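Local coordinates for ferric vibriobactin ABC transporter, periplasmic ferric vibriobactin-binding protein (Vibrio cholerae, PDB 3R5T) that binds the iron(III) complex of the siderophore vibriobactin in the periplasm, probably to deliver it to its ABC transporter for uptake, at residues A[163-169]-A[227-233]; A[178-182]-A[197-201]; A[219-223]-A[246-252]; A[189-193]-A[278-282]. The contacts are given in a common frame with arbitrary orientation. Where two conformers were deposited one is given. Numbering follows the deposited sequence.

Contact 1. Residues A[163-169]-A[227-233]; sequences GRANIVS and AETTFLI. With VBN ((4S,5R)-N-{3-[(2,3-dihydroxybenzoyl)amino]propyl}-2-(2,3-dihydroxyphenyl)-N-[3-({[(4S,5R)-2-(2,3-dihydroxyphenyl)-5-met hyl-4,5-dihydro-1,3-oxazol-4-yl]carbonyl}amino)propyl]-5-methyl-4,5-dihydro-1,3-oxazole-4-carboxamide), chain B.
Strands 165-169 and 229-233 are extended and run parallel, the closest approach of their axes being 4.6 Å and the angle between their directions 24°. The register pairs Ala165 with Thr229 (CA-CA 4.5 Å), Asn166 with Thr230, Ile167 with Phe231 and Val168 with Leu232 (CA-CA 5.0 Å). Hydrogen bonds alternate across the pair: Asn166 N to Thr229 O 3.0 Å, Phe231 N to Asn166 O 2.9 Å, Val168 N to Phe231 O 2.8 Å and Ile233 N to Val168 O 3.0 Å. On one face small Ala165 makes a hollow filled by the edge of the Phe231 ring (chi1 m), CB to CE2 3.7 Å; farther along, Ile167 CG2 meets Ile233 CG2 at 3.6 Å. In this C-terminal lobe of a class III-type periplasmic binding protein, 165-169 is the middle strand of the five-stranded mixed sheet and 229-233 its parallel neighbour; helix 185-192 packs on this face through Leu190. On the other face Val168 CB nests against Leu232 CD2 (3.8 Å), and Asn166 OD1 (chi1 p) accepts from Thr230 OG1 (2.7 Å). At the N-terminal end of the pair, Glu228 (phi/psi -77/-13°) places OE1 to accept from Arg164 N (2.8 Å), its carboxylate filling the space where a CB on Gly163 (93/-139°) would clash. At the far end Ser169 OG donates to OAC of vibriobactin, 2.7 Å away.

Contact 2. Residues A[178-182]-A[197-201]; sequences AVAKA and LEEPD
Residues 178-180 are the extended end of strand 177-180, and the chain stays open through Lys181 before Ala182 turns to helical angles. Opposite lies 197-201, also extended; no strand pairing joins it to 178-182. The nearest CA pairs are Lys181 with Glu199 (5.7 Å) and Val179 with Pro200 (6.4 Å), so the register runs in opposite order, and the two segments cross obliquely. No direct backbone hydrogen bond joins them. Instead a water donates to Ala180 O (3.0 Å) and to Glu198 O (2.9 Å), bridging the gap. Pro200 turns its ring, pucker C-gamma endo, toward the strand: CD sits 3.3 Å from Ala180 O, and CB packs on CG1 of Val179 (chi1 t) at 3.9 Å. Glu199, chi1 t and chi2 p, bends its carboxylate back so that OE2 accepts a weak hydrogen bond from Ala182 N (2.7 Å, N-H...O angle 129°). Lys181 leads its ammonium away to His211 O, while Glu198 points its CB away from the strand and its carboxylate bonds Gln226 N, Asn166 ND2 and Ala227 N. The strand itself is paired on its two sides with 165-169 and 214-217. Here the loop after helix 185-192 comes back to the mixed sheet of the C-terminal lobe, Glu198 bonding the backbone of Ala165 and Pro200 packing beside strand 177-180.

Contact 3. Residues A[219-223]-A[246-252]; sequences YEHLT and DPILKNL
Two connecting loops meet beside the mixed sheet of the C-terminal lobe: residues 219-223 follow edge strand 214-217, while residues 246-252 link helix 237-244 to helix 253-256. Residues 219-223 have helical angles and make i to i+3 backbone hydrogen bonds, Leu222 N to Tyr219 O (2.9 Å) and Thr223 N to Glu220 O (3.1 Å). Across from them, Asp246 forms an Asx turn, OD1 accepting from Ile248 N at 3.0 Å, ahead of a 3-10 segment at 247-248; a type I turn from Leu249 to Leu252 then ends at the N-cap of the next helix. The closest CA pair is Thr223 with Leu249, 5.6 Å. Tyr219, chi1 t, reaches across so that OH donates to Asp246 OD2 (2.5 Å) and lies 3.2 Å from Ile248 CB. Apolar contacts continue the joint: Leu222 CB to Leu249 CD2 3.9 Å and Thr223 CG2 to Ile248 CG2 3.7 Å. Leu252 CD2 lies 3.3 Å from Leu222 O. Since Tyr170 OH also bonds Asp246 OD2, one carboxylate joins two tyrosines while OD1 holds its own turn: a short, mostly buried polar link set among aliphatic side chains.

Contact 4. Residues A[189-193]-A[278-282]; sequences LLQSV and IINSL
The last turn of helix 185-192, residues 189-192, and Val193 just after it face residues 278-282 of helix 272-286 across a wholly apolar seam. The backbones stay well apart, the nearest CA pair being Val193 with Ile279 at 8.2 Å, so side chains bridge the gap. Leu189 (chi1 t, chi2 p) spreads its methyls over two isoleucines: CD2 to Ile278 CD1 4.0 Å and CD1 to Ile279 CD1 3.9 Å. Ile279, m at both chi angles, brings that CD1 also to Val193 CG1 (4.0 Å). Here helix 185-192, which packs on the mixed sheet of the C-terminal lobe, meets the long helix 272-286 near the chain's C-terminal end; Phe231 of the sheet touches both Leu190 and Leu282. Leu190, its chi1 of -96° between wells, directs CD1 to Ile278 CG2 (4.1 Å), and Leu282 (m, t) sets CD1 3.9 Å from Val193 CG2. Ser192 and Ser281, both chi1 p, instead turn their OG atoms back to their own helices, donating to Leu189 O (2.6 Å) and Ile278 O (2.7 Å).

All four contacts belong to the C-terminal lobe, with contact 1 in the middle of its sheet. Contact 2 joins it edge to edge, their centres 9 Å apart, through probable hydrogen bonds Ile167 O to Ala180 N and Ser169 N to Ala178 O, both 2.8 Å. Contact 4 packs against the Ile167 and Phe231 face, Leu190 CD2 lying 3.6 Å from Ile167 CD1. Contact 3 meets the other face, where Leu222 CD2 is 4.0 Å from Val168 CG1; contacts 3 and 4 do not touch, being about 15 Å apart at their nearest atoms. Contact 1 reaches vibriobactin directly through Ser169. The side chain of Ser169 is about 8 Å from the bound Fe (III) ion.

Contact 1. Residues A[163-169]-A[227-233]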
loop_
_atom_site.group_PDB
_atom_site.type_symbol
_atom_site.label_atom_id
_atom_site.label_comp_id
_atom_site.label_asym_id
_atom_site.label_seq_id
_atom_site.Cartn_x
_atom_site.Cartn_y
_atom_site.Cartn_z
ATOM N N GLY A 163 13.261 2.124 21.408
ATOM C CA GLY A 163 12.475 0.903 21.408
ATOM C C GLY A 163 11.856 0.584 20.062
ATOM O O GLY A 163 12.494 0.750 19.027
ATOM N N ARG A 164 10.605 0.130 20.083
ATOM C CA ARG A 164 9.946 -0.361 18.884
ATOM C C ARG A 164 8.627 0.354 18.646
ATOM O O ARG A 164 8.153 1.099 19.504
ATOM C CB ARG A 164 9.668 -1.858 19.010
ATOM C CG ARG A 164 10.900 -2.668 19.415
ATOM C CD ARG A 164 10.591 -4.155 19.381
ATOM N NE ARG A 164 9.650 -4.546 20.425
ATOM C CZ ARG A 164 8.906 -5.645 20.366
ATOM N NH1 ARG A 164 8.067 -5.937 21.348
ATOM N NH2 ARG A 164 9.003 -6.452 19.317
ATOM N N ALA A 165 8.064 0.121 17.470
ATOM C CA ALA A 165 6.763 0.684 17.121
ATOM C C ALA A 165 5.857 -0.377 16.539
ATOM O O ALA A 165 6.316 -1.301 15.875
ATOM C CB ALA A 165 6.925 1.826 16.122
ATOM N N ASN A 166 4.552 -0.228 16.766
ATOM C CA ASN A 166 3.576 -1.014 16.017
ATOM C C ASN A 166 2.786 -0.115 15.066
ATOM O O ASN A 166 2.832 1.105 15.177
ATOM C CB ASN A 166 2.624 -1.803 16.938
ATOM C CG ASN A 166 2.070 -0.973 18.055
ATOM O OD1 ASN A 166 1.545 0.122 17.836
ATOM N ND2 ASN A 166 2.178 -1.490 19.286
ATOM N N ILE A 167 2.108 -0.732 14.113
ATOM C CA ILE A 167 1.287 -0.018 13.152
ATOM C C ILE A 167 -0.102 -0.608 13.216
ATOM O O ILE A 167 -0.291 -1.812 13.013
ATOM C CB ILE A 167 1.835 -0.159 11.714
ATOM C CG1 ILE A 167 3.281 0.344 11.656
ATOM C CG2 ILE A 167 0.948 0.608 10.735
ATOM C CD1 ILE A 167 3.986 -0.001 10.336
ATOM N N VAL A 168 -1.090 0.233 13.496
ATOM C CA VAL A 168 -2.422 -0.251 13.806
ATOM C C VAL A 168 -3.468 0.367 12.886
ATOM O O VAL A 168 -3.413 1.555 12.578
ATOM C CB VAL A 168 -2.791 0.118 15.266
ATOM C CG1 VAL A 168 -4.241 -0.248 15.589
ATOM C CG2 VAL A 168 -1.826 -0.532 16.258
ATOM N N SER A 169 -4.427 -0.453 12.466
ATOM C CA SER A 169 -5.672 0.018 11.856
ATOM C C SER A 169 -6.755 -0.064 12.924
ATOM O O SER A 169 -7.182 -1.143 13.314
ATOM C CB SER A 169 -6.031 -0.840 10.648
ATOM O OG SER A 169 -7.218 -0.356 10.030
ATOM N N ALA A 227 4.848 -2.266 22.129
ATOM C CA ALA A 227 5.727 -1.226 21.605
ATOM C C ALA A 227 5.504 0.130 22.273
ATOM O O ALA A 227 4.386 0.497 22.667
ATOM C CB ALA A 227 5.615 -1.113 20.084
ATOM N N GLU A 228 6.599 0.870 22.373
ATOM C CA GLU A 228 6.627 2.174 23.004
ATOM C C GLU A 228 6.038 3.260 22.116
ATOM O O GLU A 228 5.767 4.367 22.581
ATOM C CB GLU A 228 8.069 2.539 23.358
ATOM C CG GLU A 228 8.716 1.597 24.365
ATOM C CD GLU A 228 9.592 0.501 23.746
ATOM O OE1 GLU A 228 9.328 0.022 22.614
ATOM O OE2 GLU A 228 10.566 0.104 24.425
ATOM N N THR A 229 5.850 2.939 20.839
ATOM C CA THR A 229 5.326 3.884 19.864
ATOM C C THR A 229 4.268 3.190 19.017
ATOM O O THR A 229 4.411 2.019 18.678
ATOM C CB THR A 229 6.451 4.440 18.967
ATOM O OG1 THR A 229 7.363 5.197 19.778
ATOM C CG2 THR A 229 5.889 5.338 17.866
ATOM N N THR A 230 3.189 3.904 18.707
ATOM C CA THR A 230 2.144 3.384 17.837
ATOM C C THR A 230 1.876 4.353 16.699
ATOM O O THR A 230 1.710 5.549 16.924
ATOM C CB THR A 230 0.811 3.172 18.601
ATOM O OG1 THR A 230 0.955 2.097 19.537
ATOM C CG2 THR A 230 -0.345 2.850 17.615
ATOM N N PHE A 231 1.847 3.830 15.473
ATOM C CA PHE A 231 1.456 4.610 14.318
ATOM C C PHE A 231 0.098 4.112 13.838
ATOM O O PHE A 231 -0.107 2.898 13.685
ATOM C CB PHE A 231 2.490 4.458 13.200
ATOM C CG PHE A 231 3.823 5.090 13.509
ATOM C CD1 PHE A 231 3.991 6.453 13.355
ATOM C CD2 PHE A 231 4.902 4.323 13.949
ATOM C CE1 PHE A 231 5.206 7.053 13.645
ATOM C CE2 PHE A 231 6.124 4.913 14.226
ATOM C CZ PHE A 231 6.277 6.279 14.077
ATOM N N LEU A 232 -0.818 5.039 13.567
ATOM C CA LEU A 232 -2.163 4.678 13.116
ATOM C C LEU A 232 -2.354 4.946 11.624
ATOM O O LEU A 232 -2.193 6.077 11.150
ATOM C CB LEU A 232 -3.198 5.456 13.939
ATOM C CG LEU A 232 -3.213 4.981 15.403
ATOM C CD1 LEU A 232 -3.711 6.061 16.329
ATOM C CD2 LEU A 232 -4.054 3.714 15.560
ATOM N N ILE A 233 -2.736 3.922 10.876
ATOM C CA ILE A 233 -2.970 4.160 9.457
ATOM C C ILE A 233 -4.239 4.962 9.224
ATOM O O ILE A 233 -5.157 4.918 10.045
ATOM C CB ILE A 233 -2.963 2.860 8.613
ATOM C CG1 ILE A 233 -4.163 1.958 8.914
ATOM C CG2 ILE A 233 -1.624 2.146 8.780
ATOM C CD1 ILE A 233 -4.323 0.857 7.861
HETATM C C VBN B . -12.701 -3.448 5.301
HETATM N N VBN B . -11.609 -4.314 3.185
HETATM O O VBN B . -12.397 -4.408 5.928
HETATM C CA VBN B . -12.585 -3.419 3.783
HETATM C CB VBN B . -13.899 -3.852 3.031
HETATM C CAB VBN B . -10.264 3.977 1.678
HETATM O OAC VBN B . -8.962 -2.179 9.169
HETATM O OAD VBN B . -13.548 0.888 2.490
HETATM O OAF VBN B . -7.441 -3.781 3.570
HETATM O OAG VBN B . -8.252 -8.271 2.477
HETATM O OAH VBN B . -9.092 -4.111 1.038
HETATM O OAI VBN B . -9.520 -3.268 5.150
HETATM O OAJ VBN B . -9.492 -5.948 3.161
HETATM O OAK VBN B . -10.062 -1.948 2.361
HETATM C CAL VBN B . -5.647 -3.096 6.781
HETATM C CAM VBN B . -11.779 -8.927 1.470
HETATM C CAN VBN B . -9.016 -1.524 -1.629
HETATM C CAO VBN B . -5.859 -3.431 5.401
HETATM C CAP VBN B . -10.382 -9.122 1.669
HETATM C CAQ VBN B . -8.824 -2.787 -0.979
HETATM C CAR VBN B . -6.767 -2.820 7.648
HETATM C CAS VBN B . -12.397 -7.730 1.858
HETATM C CAT VBN B . -9.588 -0.430 -0.931
HETATM C CAU VBN B . -12.741 -2.019 8.388
HETATM C CAV VBN B . -14.220 0.061 6.005
HETATM C CAW VBN B . -11.606 -3.012 8.689
HETATM C CAX VBN B . -14.418 1.362 5.192
HETATM C CAY VBN B . -13.768 -2.483 7.353
HETATM C CAZ VBN B . -13.821 -1.168 5.170
HETATM N NBB VBN B . -10.511 -3.070 7.723
HETATM N NBC VBN B . -13.154 1.810 4.611
HETATM N NBD VBN B . -10.559 0.614 2.546
HETATM O OBF VBN B . -10.680 1.776 0.515
HETATM C CBG VBN B . -9.188 -2.633 8.103
HETATM C CBH VBN B . -12.812 1.480 3.224
HETATM C CBJ VBN B . -12.318 -5.553 2.998
HETATM C CBK VBN B . -7.189 -3.486 4.893
HETATM C CBL VBN B . -9.609 -8.110 2.268
HETATM C CBM VBN B . -9.210 -2.914 0.354
HETATM C CBN VBN B . -8.252 -3.233 5.710
HETATM C CBO VBN B . -10.210 -6.976 2.633
HETATM C CBP VBN B . -9.762 -1.855 1.022
HETATM C CBQ VBN B . -8.027 -2.882 7.147
HETATM C CBR VBN B . -11.648 -6.765 2.401
HETATM C CBS VBN B . -9.938 -0.557 0.362
HETATM C CBU VBN B . -11.151 2.752 1.541
HETATM C CBW VBN B . -10.654 0.522 1.123
HETATM C CBX VBN B . -11.378 1.803 2.820
HETATM N NBY VBN B . -13.381 -2.331 5.947
HETATM O OG1 VBN B . -13.686 -5.304 2.753
HETATM C CG2 VBN B . -14.410 -2.969 1.903
HETATM O O HOH W 1 9.444 3.348 20.033
HETATM O O HOH W 2 8.804 -3.226 22.683
HETATM O O HOH W 3 1.815 -0.276 22.116
#

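Contact 2. Residues A[178-182]-A[197-201]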
loop_
_atom_site.group_PDB
_atom_site.type_symbol
_atom_site.label_atom_id
_atom_site.label_comp_id
_atom_site.label_asym_id
_atom_site.label_seq_id
_atom_site.Cartn_x
_atom_site.Cartn_y
_atom_site.Cartn_z
ATOM N N ALA A 178 -6.909 -4.208 13.495
ATOM C CA ALA A 178 -5.825 -4.888 12.781
ATOM C C ALA A 178 -4.462 -4.297 13.069
ATOM O O ALA A 178 -4.344 -3.112 13.396
ATOM C CB ALA A 178 -6.094 -4.926 11.277
ATOM N N VAL A 179 -3.431 -5.136 12.953
ATOM C CA VAL A 179 -2.069 -4.720 13.256
ATOM C C VAL A 179 -1.116 -5.176 12.145
ATOM O O VAL A 179 -1.131 -6.339 11.739
ATOM C CB VAL A 179 -1.606 -5.304 14.609
ATOM C CG1 VAL A 179 -0.181 -4.859 14.933
ATOM C CG2 VAL A 179 -2.570 -4.918 15.744
ATOM N N ALA A 180 -0.266 -4.271 11.682
ATOM C CA ALA A 180 0.629 -4.597 10.561
ATOM C C ALA A 180 1.604 -5.735 10.846
ATOM O O ALA A 180 2.174 -5.831 11.938
ATOM C CB ALA A 180 1.424 -3.346 10.075
ATOM N N LYS A 181 1.810 -6.571 9.832
ATOM C CA LYS A 181 2.728 -7.705 9.903
ATOM C C LYS A 181 4.036 -7.363 9.204
ATOM O O LYS A 181 4.097 -6.422 8.407
ATOM C CB LYS A 181 2.078 -8.951 9.284
ATOM C CG LYS A 181 0.880 -9.458 10.092
ATOM C CD LYS A 181 0.109 -10.554 9.372
ATOM C CE LYS A 181 1.018 -11.680 8.942
ATOM N NZ LYS A 181 0.215 -12.860 8.524
ATOM N N ALA A 182 5.085 -8.125 9.519
ATOM C CA ALA A 182 6.444 -7.825 9.051
ATOM C C ALA A 182 6.593 -7.662 7.546
ATOM O O ALA A 182 7.369 -6.833 7.100
ATOM C CB ALA A 182 7.405 -8.891 9.565
ATOM N N LEU A 197 10.087 -2.809 14.299
ATOM C CA LEU A 197 8.654 -3.133 14.312
ATOM C C LEU A 197 8.280 -4.257 15.264
ATOM O O LEU A 197 8.969 -5.276 15.331
ATOM C CB LEU A 197 8.170 -3.494 12.902
ATOM C CG LEU A 197 7.878 -2.335 11.942
ATOM C CD1 LEU A 197 6.788 -1.435 12.507
ATOM C CD2 LEU A 197 9.144 -1.541 11.662
ATOM N N GLU A 198 7.186 -4.060 16.002
ATOM C CA GLU A 198 6.582 -5.139 16.776
ATOM C C GLU A 198 5.667 -5.944 15.850
ATOM O O GLU A 198 4.895 -5.374 15.062
ATOM C CB GLU A 198 5.784 -4.594 17.959
ATOM C CG GLU A 198 4.880 -5.636 18.629
ATOM C CD GLU A 198 4.082 -5.051 19.792
ATOM O OE1 GLU A 198 3.881 -3.826 19.812
ATOM O OE2 GLU A 198 3.691 -5.810 20.693
ATOM N N GLU A 199 5.759 -7.264 15.944
ATOM C CA GLU A 199 4.882 -8.158 15.192
ATOM C C GLU A 199 3.743 -8.608 16.099
ATOM O O GLU A 199 3.968 -8.972 17.250
ATOM C CB GLU A 199 5.657 -9.381 14.682
ATOM C CG GLU A 199 4.824 -10.452 13.950
ATOM C CD GLU A 199 4.625 -10.165 12.455
ATOM O OE1 GLU A 199 4.118 -11.043 11.732
ATOM O OE2 GLU A 199 4.972 -9.067 11.999
ATOM N N PRO A 200 2.503 -8.566 15.587
ATOM C CA PRO A 200 1.382 -9.077 16.387
ATOM C C PRO A 200 1.481 -10.597 16.509
ATOM O O PRO A 200 1.951 -11.255 15.581
ATOM C CB PRO A 200 0.145 -8.696 15.558
ATOM C CG PRO A 200 0.655 -8.592 14.149
ATOM C CD PRO A 200 2.093 -8.147 14.237
ATOM N N ASP A 201 1.077 -11.144 17.648
ATOM C CA ASP A 201 1.119 -12.589 17.852
ATOM C C ASP A 201 0.216 -13.273 16.830
ATOM O O ASP A 201 -0.979 -12.998 16.783
ATOM C CB ASP A 201 0.666 -12.911 19.276
ATOM C CG ASP A 201 0.857 -14.374 19.650
ATOM O OD1 ASP A 201 0.819 -15.244 18.762
ATOM O OD2 ASP A 201 1.025 -14.653 20.859
HETATM O O HOH W 4 2.946 -3.657 13.793
#

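Contact 3. Residues A[219-223]-A[246-252]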
loop_
_atom_site.group_PDB
_atom_site.type_symbol
_atom_site.label_atom_id
_atom_site.label_comp_id
_atom_site.label_asym_id
_atom_site.label_seq_id
_atom_site.Cartn_x
_atom_site.Cartn_y
_atom_site.Cartn_z
ATOM N N TYR A 219 -10.663 -6.895 19.296
ATOM C CA TYR A 219 -10.302 -5.623 19.902
ATOM C C TYR A 219 -9.434 -5.772 21.147
ATOM O O TYR A 219 -8.455 -5.044 21.308
ATOM C CB TYR A 219 -11.581 -4.881 20.272
ATOM C CG TYR A 219 -11.389 -3.649 21.124
ATOM C CD1 TYR A 219 -11.794 -3.638 22.453
ATOM C CD2 TYR A 219 -10.806 -2.500 20.608
ATOM C CE1 TYR A 219 -11.652 -2.517 23.240
ATOM C CE2 TYR A 219 -10.642 -1.367 21.395
ATOM C CZ TYR A 219 -11.057 -1.392 22.712
ATOM O OH TYR A 219 -10.931 -0.283 23.504
ATOM N N GLU A 220 -9.804 -6.704 22.018
ATOM C CA GLU A 220 -9.105 -6.889 23.296
ATOM C C GLU A 220 -7.600 -7.099 23.138
ATOM O O GLU A 220 -6.820 -6.742 24.025
ATOM C CB GLU A 220 -9.687 -8.065 24.099
ATOM C CG GLU A 220 -11.044 -7.796 24.707
ATOM C CD GLU A 220 -12.105 -7.599 23.654
ATOM O OE1 GLU A 220 -12.044 -8.312 22.624
ATOM O OE2 GLU A 220 -12.988 -6.734 23.858
ATOM N N HIS A 221 -7.180 -7.706 22.033
ATOM C CA HIS A 221 -5.749 -7.952 21.836
ATOM C C HIS A 221 -4.921 -6.672 21.727
ATOM O O HIS A 221 -3.702 -6.708 21.945
ATOM C CB HIS A 221 -5.490 -8.848 20.620
ATOM C CG HIS A 221 -5.924 -10.271 20.805
ATOM N ND1 HIS A 221 -5.382 -11.102 21.762
ATOM C CD2 HIS A 221 -6.836 -11.016 20.135
ATOM C CE1 HIS A 221 -5.949 -12.294 21.681
ATOM N NE2 HIS A 221 -6.837 -12.267 20.702
ATOM N N LEU A 222 -5.553 -5.561 21.350
ATOM C CA LEU A 222 -4.846 -4.281 21.311
ATOM C C LEU A 222 -4.202 -3.947 22.647
ATOM O O LEU A 222 -3.134 -3.325 22.690
ATOM C CB LEU A 222 -5.781 -3.135 20.900
ATOM C CG LEU A 222 -6.258 -3.065 19.443
ATOM C CD1 LEU A 222 -7.213 -1.896 19.300
ATOM C CD2 LEU A 222 -5.080 -2.935 18.466
ATOM N N THR A 223 -4.830 -4.371 23.740
ATOM C CA THR A 223 -4.273 -4.094 25.065
ATOM C C THR A 223 -2.954 -4.811 25.311
ATOM O O THR A 223 -2.241 -4.467 26.240
ATOM C CB THR A 223 -5.224 -4.492 26.209
ATOM O OG1 THR A 223 -5.381 -5.917 26.234
ATOM C CG2 THR A 223 -6.584 -3.811 26.061
ATOM N N ASP A 246 -8.805 6.194 24.363
ATOM C CA ASP A 246 -9.631 5.009 24.544
ATOM C C ASP A 246 -9.324 4.444 25.927
ATOM O O ASP A 246 -8.221 3.975 26.162
ATOM C CB ASP A 246 -9.305 3.983 23.461
ATOM C CG ASP A 246 -10.118 2.709 23.584
ATOM O OD1 ASP A 246 -10.663 2.439 24.671
ATOM O OD2 ASP A 246 -10.200 1.964 22.586
ATOM N N PRO A 247 -10.298 4.490 26.848
ATOM C CA PRO A 247 -10.020 4.128 28.246
ATOM C C PRO A 247 -9.512 2.701 28.400
ATOM O O PRO A 247 -8.723 2.428 29.302
ATOM C CB PRO A 247 -11.389 4.268 28.937
ATOM C CG PRO A 247 -12.186 5.109 28.044
ATOM C CD PRO A 247 -11.715 4.836 26.647
ATOM N N ILE A 248 -9.970 1.800 27.541
ATOM C CA ILE A 248 -9.516 0.419 27.613
ATOM C C ILE A 248 -8.001 0.302 27.369
ATOM O O ILE A 248 -7.339 -0.548 27.967
ATOM C CB ILE A 248 -10.310 -0.478 26.634
ATOM C CG1 ILE A 248 -11.815 -0.435 26.953
ATOM C CG2 ILE A 248 -9.759 -1.904 26.635
ATOM C CD1 ILE A 248 -12.177 -1.009 28.285
ATOM N N LEU A 249 -7.455 1.186 26.538
ATOM C CA LEU A 249 -6.041 1.121 26.146
ATOM C C LEU A 249 -5.115 1.987 27.011
ATOM O O LEU A 249 -3.940 2.167 26.689
ATOM C CB LEU A 249 -5.896 1.531 24.671
ATOM C CG LEU A 249 -6.823 0.818 23.687
ATOM C CD1 LEU A 249 -6.609 1.339 22.264
ATOM C CD2 LEU A 249 -6.630 -0.688 23.755
ATOM N N LYS A 250 -5.636 2.488 28.124
ATOM C CA LYS A 250 -4.937 3.498 28.909
ATOM C C LYS A 250 -3.536 3.076 29.353
ATOM O O LYS A 250 -2.663 3.921 29.564
ATOM C CB LYS A 250 -5.787 3.923 30.121
ATOM C CG LYS A 250 -6.113 2.801 31.116
ATOM C CD LYS A 250 -6.743 3.334 32.418
ATOM C CE LYS A 250 -8.215 3.683 32.255
ATOM N NZ LYS A 250 -9.112 2.496 32.132
ATOM N N ASN A 251 -3.318 1.775 29.474
ATOM C CA ASN A 251 -2.042 1.281 29.991
ATOM C C ASN A 251 -1.057 0.820 28.910
ATOM O O ASN A 251 0.009 0.276 29.215
ATOM C CB ASN A 251 -2.283 0.197 31.043
ATOM C CG ASN A 251 -2.873 0.760 32.316
ATOM O OD1 ASN A 251 -2.451 1.819 32.787
ATOM N ND2 ASN A 251 -3.860 0.068 32.878
ATOM N N LEU A 252 -1.396 1.047 27.643
ATOM C CA LEU A 252 -0.469 0.724 26.564
ATOM C C LEU A 252 0.813 1.524 26.712
ATOM O O LEU A 252 0.781 2.711 27.020
ATOM C CB LEU A 252 -1.072 1.008 25.185
ATOM C CG LEU A 252 -1.951 -0.072 24.560
ATOM C CD1 LEU A 252 -2.393 0.356 23.163
ATOM C CD2 LEU A 252 -1.225 -1.399 24.505
#

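Contact 4. Residues A[189-193]-A[278-282]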
loop_
_atom_site.group_PDB
_atom_site.type_symbol
_atom_site.label_atom_id
_atom_site.label_comp_id
_atom_site.label_asym_id
_atom_site.label_seq_id
_atom_site.Cartn_x
_atom_site.Cartn_y
_atom_site.Cartn_z
ATOM N N LEU A 189 8.283 -0.191 4.945
ATOM C CA LEU A 189 8.575 1.224 4.743
ATOM C C LEU A 189 9.164 1.845 6.009
ATOM O O LEU A 189 10.212 2.506 5.976
ATOM C CB LEU A 189 7.315 1.986 4.316
ATOM C CG LEU A 189 7.483 3.511 4.231
ATOM C CD1 LEU A 189 8.435 3.932 3.125
ATOM C CD2 LEU A 189 6.150 4.166 3.999
ATOM N N LEU A 190 8.522 1.613 7.144
ATOM C CA LEU A 190 9.047 2.180 8.385
ATOM C C LEU A 190 10.411 1.594 8.770
ATOM O O LEU A 190 11.298 2.317 9.238
ATOM C CB LEU A 190 8.028 2.040 9.525
ATOM C CG LEU A 190 7.142 3.270 9.773
ATOM C CD1 LEU A 190 6.581 3.878 8.505
ATOM C CD2 LEU A 190 6.039 2.958 10.774
ATOM N N GLN A 191 10.568 0.285 8.581
ATOM C CA GLN A 191 11.844 -0.379 8.845
ATOM C C GLN A 191 12.974 0.290 8.069
ATOM O O GLN A 191 14.103 0.411 8.574
ATOM C CB GLN A 191 11.781 -1.849 8.428
ATOM C CG GLN A 191 10.868 -2.739 9.243
ATOM C CD GLN A 191 10.654 -4.084 8.568
ATOM O OE1 GLN A 191 11.560 -4.610 7.911
ATOM N NE2 GLN A 191 9.451 -4.641 8.713
ATOM N N SER A 192 12.674 0.701 6.833
ATOM C CA SER A 192 13.698 1.268 5.946
ATOM C C SER A 192 14.279 2.589 6.434
ATOM O O SER A 192 15.393 2.947 6.046
ATOM C CB SER A 192 13.192 1.406 4.506
ATOM O OG SER A 192 12.310 2.503 4.361
ATOM N N VAL A 193 13.538 3.310 7.276
ATOM C CA VAL A 193 14.084 4.516 7.884
ATOM C C VAL A 193 14.466 4.325 9.352
ATOM O O VAL A 193 14.589 5.299 10.093
ATOM C CB VAL A 193 13.150 5.717 7.714
ATOM C CG1 VAL A 193 13.015 6.061 6.227
ATOM C CG2 VAL A 193 11.780 5.438 8.340
ATOM N N ILE A 278 4.290 9.861 4.060
ATOM C CA ILE A 278 4.615 9.250 5.348
ATOM C C ILE A 278 6.029 9.587 5.828
ATOM O O ILE A 278 6.219 9.978 6.979
ATOM C CB ILE A 278 4.417 7.726 5.311
ATOM C CG1 ILE A 278 2.943 7.403 5.082
ATOM C CG2 ILE A 278 4.924 7.083 6.592
ATOM C CD1 ILE A 278 2.637 5.953 4.670
ATOM N N ILE A 279 7.018 9.439 4.956
ATOM C CA ILE A 279 8.384 9.778 5.306
ATOM C C ILE A 279 8.505 11.265 5.613
ATOM O O ILE A 279 9.185 11.643 6.573
ATOM C CB ILE A 279 9.355 9.359 4.179
ATOM C CG1 ILE A 279 9.284 7.840 3.976
ATOM C CG2 ILE A 279 10.789 9.779 4.493
ATOM C CD1 ILE A 279 9.300 7.028 5.265
ATOM N N ASN A 280 7.833 12.108 4.828
ATOM C CA ASN A 280 7.821 13.546 5.117
ATOM C C ASN A 280 7.313 13.799 6.531
ATOM O O ASN A 280 7.857 14.642 7.246
ATOM C CB ASN A 280 6.963 14.319 4.112
ATOM C CG ASN A 280 7.652 14.521 2.766
ATOM O OD1 ASN A 280 8.853 14.275 2.606
ATOM N ND2 ASN A 280 6.877 14.982 1.779
ATOM N N SER A 281 6.277 13.072 6.944
ATOM C CA SER A 281 5.706 13.282 8.277
ATOM C C SER A 281 6.702 12.876 9.356
ATOM O O SER A 281 6.765 13.492 10.421
ATOM C CB SER A 281 4.369 12.538 8.453
ATOM O OG SER A 281 4.546 11.153 8.719
ATOM N N LEU A 282 7.497 11.855 9.072
ATOM C CA LEU A 282 8.494 11.401 10.032
ATOM C C LEU A 282 9.623 12.426 10.171
ATOM O O LEU A 282 10.101 12.678 11.281
ATOM C CB LEU A 282 9.043 10.031 9.632
ATOM C CG LEU A 282 8.010 8.897 9.621
ATOM C CD1 LEU A 282 8.721 7.619 9.279
ATOM C CD2 LEU A 282 7.295 8.778 10.965
#